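Local coordinates for protein acetate kinase (PDB 4H0O) that probably interconverts acetate and acetyl phosphate as a pyrophosphate-dependent acetate kinase of the ASKHA superfamily, at residues 94-99 and 138-143; 190-195 and 199-204; 277-282 and 286-291. All coordinates share one frame; numbering follows the deposited sequence.

Contact 1. Residues 94-99 and 138-143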
# COMPACT_ATOMS: atom_id res chain seq x y z
N VAL B 94 15.47 -25.01 26.28
CA VAL B 94 14.28 -24.18 26.45
C VAL B 94 14.16 -23.20 25.29
O VAL B 94 15.11 -22.47 24.98
CB VAL B 94 14.29 -23.40 27.78
CG1 VAL B 94 12.94 -22.75 28.04
CG2 VAL B 94 14.64 -24.32 28.94
N GLY B 95 13.01 -23.20 24.62
CA GLY B 95 12.77 -22.29 23.53
C GLY B 95 11.84 -21.16 23.94
O GLY B 95 10.87 -21.38 24.67
N HIS B 96 12.15 -19.95 23.49
CA HIS B 96 11.34 -18.78 23.80
C HIS B 96 11.00 -18.01 22.53
O HIS B 96 11.68 -18.14 21.52
CB HIS B 96 12.08 -17.86 24.77
CG HIS B 96 12.44 -18.50 26.07
ND1 HIS B 96 11.62 -18.47 27.17
CD2 HIS B 96 13.56 -19.18 26.45
CE1 HIS B 96 12.20 -19.11 28.17
NE2 HIS B 96 13.38 -19.54 27.76
N ARG B 97 9.95 -17.19 22.60
CA ARG B 97 9.52 -16.43 21.44
C ARG B 97 9.49 -14.93 21.74
O ARG B 97 8.82 -14.50 22.68
CB ARG B 97 8.13 -16.90 21.00
CG ARG B 97 7.58 -16.20 19.77
CD ARG B 97 6.28 -16.85 19.32
NE ARG B 97 5.81 -16.30 18.05
CZ ARG B 97 4.93 -15.31 17.94
NH1 ARG B 97 4.41 -14.76 19.03
NH2 ARG B 97 4.56 -14.87 16.74
N PHE B 98 10.23 -14.16 20.96
CA PHE B 98 10.31 -12.71 21.14
C PHE B 98 9.78 -12.03 19.88
O PHE B 98 10.28 -12.28 18.77
CB PHE B 98 11.77 -12.30 21.37
CG PHE B 98 11.94 -11.08 22.22
CD1 PHE B 98 11.75 -11.13 23.59
CD2 PHE B 98 12.35 -9.88 21.65
CE1 PHE B 98 11.94 -10.01 24.38
CE2 PHE B 98 12.54 -8.75 22.42
CZ PHE B 98 12.33 -8.81 23.79
N VAL B 99 8.77 -11.18 20.04
CA VAL B 99 8.08 -10.58 18.91
C VAL B 99 8.95 -9.62 18.09
O VAL B 99 9.04 -9.76 16.87
CB VAL B 99 6.79 -9.84 19.36
CG1 VAL B 99 6.26 -8.97 18.25
CG2 VAL B 99 5.74 -10.84 19.79
N GLU B 138 14.03 -14.49 31.74
CA GLU B 138 14.87 -14.23 32.91
C GLU B 138 14.69 -15.27 34.02
O GLU B 138 15.67 -15.76 34.58
CB GLU B 138 14.64 -12.82 33.46
CG GLU B 138 15.68 -11.80 33.01
CD GLU B 138 15.61 -10.49 33.78
OE1 GLU B 138 14.55 -10.20 34.37
OE2 GLU B 138 16.62 -9.76 33.80
N ILE B 139 13.44 -15.60 34.34
CA ILE B 139 13.18 -16.59 35.38
C ILE B 139 13.58 -18.00 34.92
O ILE B 139 13.97 -18.84 35.73
CB ILE B 139 11.70 -16.55 35.86
CG1 ILE B 139 11.62 -16.65 37.38
CG2 ILE B 139 10.87 -17.65 35.20
CD1 ILE B 139 12.29 -15.50 38.09
N SER B 140 13.52 -18.23 33.61
CA SER B 140 13.83 -19.54 33.05
C SER B 140 15.33 -19.81 33.09
O SER B 140 15.76 -20.93 33.35
CB SER B 140 13.30 -19.63 31.61
OG SER B 140 13.04 -20.96 31.23
N MET B 141 16.12 -18.77 32.83
CA MET B 141 17.57 -18.87 32.91
C MET B 141 18.02 -19.14 34.34
O MET B 141 19.05 -19.76 34.56
CB MET B 141 18.23 -17.58 32.40
CG MET B 141 18.02 -17.30 30.92
SD MET B 141 18.76 -18.53 29.82
CE MET B 141 20.49 -18.11 29.97
N LYS B 142 17.24 -18.66 35.31
CA LYS B 142 17.61 -18.78 36.71
C LYS B 142 17.28 -20.16 37.29
O LYS B 142 18.09 -20.74 38.02
CB LYS B 142 16.93 -17.69 37.54
CG LYS B 142 17.41 -17.66 38.99
CD LYS B 142 16.50 -16.82 39.87
CE LYS B 142 16.96 -16.86 41.32
NZ LYS B 142 15.99 -16.21 42.24
N GLU B 143 16.11 -20.67 36.96
CA GLU B 143 15.66 -21.96 37.47
C GLU B 143 16.32 -23.13 36.73
O GLU B 143 16.44 -24.22 37.28
CB GLU B 143 14.13 -22.08 37.39
CG GLU B 143 13.40 -21.06 38.25
CD GLU B 143 13.70 -21.22 39.73
OE1 GLU B 143 13.66 -22.36 40.23
OE2 GLU B 143 13.97 -20.20 40.39
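Ser140 puts its short side chain between Val94 and His96, two residues on the same face of strand 93-98, and this single serine makes nearly the whole contact. CE1 of His96 lies 3.6 Å from CB of Ser140. The serine meets the imidazole at its rim, with OG in the ring plane, so neither ring face is used here. With its hydroxyl anti to the backbone N (chi1 -155°), Ser140 also brings OG to within 3.7 Å of CG1 of Val94, a van der Waals approach to a methyl. NE2 of His96 and OG of Ser140 are 3.8 Å apart and not bonded. Instead, NE2 is hydrogen-bonded to OE1 of Gln149, and the amide nitrogen of that glutamine bonds to the carbonyl of Ser140, so Gln149 ties strand and helix together indirectly. The nearest CA atoms across the contact, those of Val94 and Ser140, are 8.1 Å apart, and all three touching residues are buried.

The helix changes character one residue away. Met141 turns to Gln149 and Ile111, while Glu138 and Lys142 are exposed to solvent. The contact buries 102 Å² in all, a narrow seam.

In this Ribonuclease H-like fold, strand 93-98 runs between strands 16-21 and 148-153, parallel to both. Helix 129-143 packs on one face of the sheet, with helix 73-86 beside it, where Ile81 touches Ser140 and Lys78 forms a salt bridge with Glu143.

Contact 2. Residues 190-195 and 199-204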
# COMPACT_ATOMS: atom_id res chain seq x y z
N TYR B 190 9.59 -21.19 8.88
CA TYR B 190 9.13 -22.55 9.17
C TYR B 190 8.46 -23.16 7.94
O TYR B 190 8.73 -24.31 7.59
CB TYR B 190 8.15 -22.57 10.34
CG TYR B 190 7.58 -23.94 10.60
CD1 TYR B 190 8.29 -24.88 11.34
CD2 TYR B 190 6.33 -24.31 10.11
CE1 TYR B 190 7.77 -26.14 11.58
CE2 TYR B 190 5.81 -25.57 10.34
CZ TYR B 190 6.54 -26.48 11.08
OH TYR B 190 6.03 -27.74 11.32
N VAL B 191 7.58 -22.39 7.31
CA VAL B 191 6.87 -22.85 6.12
C VAL B 191 7.84 -23.13 4.97
O VAL B 191 7.77 -24.18 4.34
CB VAL B 191 5.79 -21.84 5.68
CG1 VAL B 191 5.27 -22.18 4.30
CG2 VAL B 191 4.64 -21.81 6.68
N ILE B 192 8.74 -22.18 4.72
CA ILE B 192 9.78 -22.35 3.71
C ILE B 192 10.59 -23.63 3.96
O ILE B 192 10.85 -24.40 3.03
CB ILE B 192 10.73 -21.14 3.67
CG1 ILE B 192 10.00 -19.92 3.12
CG2 ILE B 192 11.96 -21.43 2.82
CD1 ILE B 192 9.31 -20.18 1.79
N ASN B 193 10.99 -23.85 5.21
CA ASN B 193 11.78 -25.02 5.54
C ASN B 193 11.01 -26.32 5.33
O ASN B 193 11.58 -27.33 4.91
CB ASN B 193 12.30 -24.94 6.98
CG ASN B 193 13.22 -26.09 7.33
OD1 ASN B 193 14.41 -26.06 7.03
ND2 ASN B 193 12.67 -27.12 7.96
N SER B 194 9.71 -26.30 5.60
CA SER B 194 8.88 -27.49 5.43
C SER B 194 8.65 -27.79 3.95
O SER B 194 8.29 -28.91 3.58
CB SER B 194 7.54 -27.32 6.14
OG SER B 194 6.78 -26.29 5.53
N LEU B 195 8.87 -26.78 3.11
CA LEU B 195 8.66 -26.91 1.67
C LEU B 195 9.88 -27.50 0.96
O LEU B 195 9.79 -27.92 -0.20
CB LEU B 195 8.29 -25.55 1.06
CG LEU B 195 6.88 -25.05 1.38
CD1 LEU B 195 6.72 -23.59 0.99
CD2 LEU B 195 5.85 -25.89 0.66
N ILE B 199 9.53 -28.98 -2.74
CA ILE B 199 9.91 -28.20 -3.92
C ILE B 199 11.37 -27.76 -3.87
O ILE B 199 12.01 -27.81 -2.83
CB ILE B 199 9.05 -26.92 -4.08
CG1 ILE B 199 9.27 -25.97 -2.91
CG2 ILE B 199 7.57 -27.27 -4.23
CD1 ILE B 199 9.04 -24.51 -3.27
N ASP B 200 11.89 -27.32 -5.02
CA ASP B 200 13.23 -26.75 -5.08
C ASP B 200 13.18 -25.29 -4.63
O ASP B 200 13.01 -24.39 -5.46
CB ASP B 200 13.78 -26.84 -6.51
CG ASP B 200 15.28 -26.61 -6.59
OD1 ASP B 200 15.85 -25.98 -5.68
OD2 ASP B 200 15.89 -27.06 -7.59
N VAL B 201 13.30 -25.07 -3.33
CA VAL B 201 13.21 -23.73 -2.75
C VAL B 201 14.31 -22.79 -3.26
O VAL B 201 14.06 -21.62 -3.55
CB VAL B 201 13.23 -23.77 -1.20
CG1 VAL B 201 13.41 -22.39 -0.62
CG2 VAL B 201 11.95 -24.40 -0.66
N SER B 202 15.53 -23.32 -3.40
CA SER B 202 16.68 -22.53 -3.82
C SER B 202 16.58 -21.95 -5.23
O SER B 202 17.39 -21.10 -5.62
CB SER B 202 17.98 -23.34 -3.67
OG SER B 202 17.76 -24.71 -3.96
N HIS B 203 15.61 -22.42 -6.01
CA HIS B 203 15.35 -21.87 -7.34
C HIS B 203 13.86 -21.66 -7.51
O HIS B 203 13.23 -22.24 -8.40
CB HIS B 203 15.89 -22.80 -8.42
CG HIS B 203 17.36 -23.06 -8.32
ND1 HIS B 203 18.31 -22.19 -8.80
CD2 HIS B 203 18.05 -24.10 -7.77
CE1 HIS B 203 19.52 -22.67 -8.57
NE2 HIS B 203 19.38 -23.83 -7.94
N SER B 204 13.29 -20.82 -6.64
CA SER B 204 11.85 -20.63 -6.58
C SER B 204 11.50 -19.19 -6.24
O SER B 204 12.24 -18.51 -5.53
CB SER B 204 11.25 -21.55 -5.52
OG SER B 204 11.75 -21.24 -4.23
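Leu195 and Ile199 meet where helix 185-195 gives way to the loop that feeds strand 205-211, an alpha-to-beta connection in the Ribonuclease H-like fold. The main apolar element in the loop is Val201, whose two methyl groups both point back at the last turn of the helix. The Val201 and Ile192 side chains cross obliquely, with CG1 of Val201 3.9 Å from CG2 of Ile192. The other methyl, CG2 of Val201, lies by the backbone that runs from O of Ile192, 3.9 Å away, to C of Leu195, and is 4.2 Å from CB of Leu195. Both branches serve because CG1 stands anti to the backbone N (chi1 169°), leaving CG2 beside that N and turned to the helix backbone.

Ile199 approaches the helix end differently. Its CG1 sits between its own backbone N and carbonyl carbon (chi1 64°), which brings CG1 against the carbonyl end of Leu195, 4.1 Å from CB of Leu195 and 3.4 Å from its carbonyl oxygen. On the leucine side it is CB and the carbonyl group that do the touching. Ile206 of strand 205-211 touches both Ile192 and Ile199, joining the seam to the sheet, and Leu329 of strand 329-333 adds to the cover of Ile199.

Between Ile199 and Val201 the chain turns in an inverse gamma turn centred on Asp200. Beyond it, the hydroxyl of Ser202 bonds back to OD1 of Asp200, on the exposed side of the loop and away from the helix. The one hydrogen bond between the segments is nearly linear at its acceptor: Ile199 N donates to Leu195 O over 2.8 Å, with a C=O...N angle of 177°.

Contact 3. Residues 277-282 and 286-291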
# COMPACT_ATOMS: atom_id res chain seq x y z
N GLY B 277 -14.22 -3.43 11.84
CA GLY B 277 -14.72 -2.09 11.58
C GLY B 277 -15.63 -1.94 10.38
O GLY B 277 -16.55 -1.11 10.39
N VAL B 278 -15.40 -2.73 9.33
CA VAL B 278 -16.20 -2.62 8.11
C VAL B 278 -17.46 -3.48 8.18
O VAL B 278 -18.55 -3.03 7.79
CB VAL B 278 -15.39 -3.01 6.86
CG1 VAL B 278 -16.22 -2.80 5.60
CG2 VAL B 278 -14.11 -2.19 6.79
N SER B 279 -17.32 -4.71 8.65
CA SER B 279 -18.46 -5.62 8.77
C SER B 279 -19.45 -5.15 9.82
O SER B 279 -20.66 -5.39 9.70
CB SER B 279 -18.00 -7.04 9.12
OG SER B 279 -17.59 -7.12 10.48
N GLU B 280 -18.93 -4.48 10.86
CA GLU B 280 -19.73 -4.03 12.00
C GLU B 280 -20.39 -5.21 12.72
O GLU B 280 -21.42 -5.05 13.36
CB GLU B 280 -20.79 -3.00 11.57
CG GLU B 280 -20.21 -1.73 10.96
CD GLU B 280 -21.29 -0.78 10.46
OE1 GLU B 280 -22.48 -1.15 10.52
OE2 GLU B 280 -20.94 0.34 10.02
N LEU B 281 -19.77 -6.38 12.60
CA LEU B 281 -20.32 -7.61 13.17
C LEU B 281 -19.30 -8.36 14.03
O LEU B 281 -19.47 -8.48 15.24
CB LEU B 281 -20.82 -8.54 12.06
CG LEU B 281 -21.33 -9.90 12.52
CD1 LEU B 281 -22.78 -9.82 12.96
CD2 LEU B 281 -21.16 -10.95 11.43
N SER B 282 -18.25 -8.86 13.38
CA SER B 282 -17.25 -9.68 14.05
C SER B 282 -15.85 -9.40 13.50
O SER B 282 -15.70 -8.86 12.40
CB SER B 282 -17.58 -11.17 13.87
OG SER B 282 -16.63 -11.99 14.52
N ARG B 286 -15.02 -16.05 9.57
CA ARG B 286 -16.00 -17.13 9.46
C ARG B 286 -17.41 -16.68 9.86
O ARG B 286 -18.39 -17.11 9.25
CB ARG B 286 -15.55 -18.35 10.27
CG ARG B 286 -14.27 -18.99 9.75
CD ARG B 286 -13.65 -19.92 10.78
NE ARG B 286 -13.27 -19.22 12.00
CZ ARG B 286 -12.77 -19.80 13.08
NH1 ARG B 286 -12.57 -21.11 13.11
NH2 ARG B 286 -12.47 -19.06 14.15
N ASP B 287 -17.50 -15.82 10.87
CA ASP B 287 -18.77 -15.22 11.26
C ASP B 287 -19.28 -14.29 10.17
O ASP B 287 -20.48 -14.20 9.92
CB ASP B 287 -18.63 -14.45 12.58
CG ASP B 287 -18.29 -15.35 13.76
OD1 ASP B 287 -18.63 -16.55 13.72
OD2 ASP B 287 -17.67 -14.85 14.72
N ILE B 288 -18.35 -13.58 9.53
CA ILE B 288 -18.66 -12.67 8.43
C ILE B 288 -19.26 -13.42 7.24
O ILE B 288 -20.30 -13.03 6.71
CB ILE B 288 -17.41 -11.88 7.99
CG1 ILE B 288 -17.02 -10.87 9.07
CG2 ILE B 288 -17.66 -11.16 6.67
CD1 ILE B 288 -15.70 -10.16 8.81
N LEU B 289 -18.60 -14.50 6.83
CA LEU B 289 -19.09 -15.36 5.76
C LEU B 289 -20.45 -15.94 6.12
O LEU B 289 -21.35 -16.02 5.28
CB LEU B 289 -18.10 -16.49 5.50
CG LEU B 289 -16.76 -16.13 4.85
CD1 LEU B 289 -15.84 -17.34 4.82
CD2 LEU B 289 -17.00 -15.62 3.44
N HIS B 290 -20.59 -16.35 7.38
CA HIS B 290 -21.83 -16.93 7.88
C HIS B 290 -23.00 -15.95 7.76
O HIS B 290 -24.08 -16.31 7.32
CB HIS B 290 -21.64 -17.37 9.33
CG HIS B 290 -22.81 -18.12 9.89
ND1 HIS B 290 -23.74 -17.54 10.71
CD2 HIS B 290 -23.19 -19.42 9.74
CE1 HIS B 290 -24.65 -18.44 11.05
NE2 HIS B 290 -24.33 -19.59 10.47
N GLU B 291 -22.76 -14.69 8.15
CA GLU B 291 -23.78 -13.65 8.09
C GLU B 291 -24.22 -13.38 6.65
O GLU B 291 -25.40 -13.18 6.38
CB GLU B 291 -23.27 -12.36 8.74
CG GLU B 291 -24.28 -11.20 8.76
CD GLU B 291 -25.26 -11.28 9.93
OE1 GLU B 291 -25.35 -12.35 10.57
OE2 GLU B 291 -25.94 -10.27 10.20
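The connection between helices 274-279 and 285-293 is fastened by Ser282 and Asp287. The hydroxyl of Ser282, anti to its own backbone nitrogen (chi1 -179°), donates to OD2 of Asp287 over 3.0 Å. The carboxylate receives it through the anti lone pair of OD2, the side turned from the other oxygen. Ser282 OG is also hydrogen-bonded to the backbone N of Asp284, so one hydroxyl links the loop to the first turn of the second helix.

Leu281 inserts its CD2 methyl 3.6 Å from O of Asp287 and 3.7 Å from CB of Glu291, crossing the glutamate side chain at a slant. The bend of Glu291 at chi2 (83°) leaves its carboxylate to bond, through OE2, with the backbone N of Lys298.

Ser279 forms an ST turn at the end of the first helix: its OG accepts from Leu281 N at 3.1 Å and more weakly from Ser282 N, and is also hydrogen-bonded to O of Leu275. Glu280, with positive phi, is the first residue to leave the helical conformation. Against this turn lies the end of Ile288, with CD1 3.9 Å from CB of Ser279 and 3.8 Å from O of Ser282. Cys302 of helix 299-324 touches both Leu281 and Ile288, and Val278 packs on Gln175 of the second subunit.

The three contacts follow one another along the chain, each closing before the next opens, and none touches another. Contacts 1 and 2 belong to the two different mixed sheets of the Ribonuclease H-like fold: contact 1 to the N-terminal sheet, contact 2 to the approach to strand 205-211 of the second, with centres about 29 Å apart. Contact 3, on helices set apart from both sheets, packs on helix 299-324; its centre lies about 38 Å from that of contact 1, across the centre of the chain, and about 35 Å from that of contact 2. Contacts 1 and 3 contain predicted ligand-binding residues, Arg97 for substrate and Arg286 for ATP, whose side chains take no part in either contact.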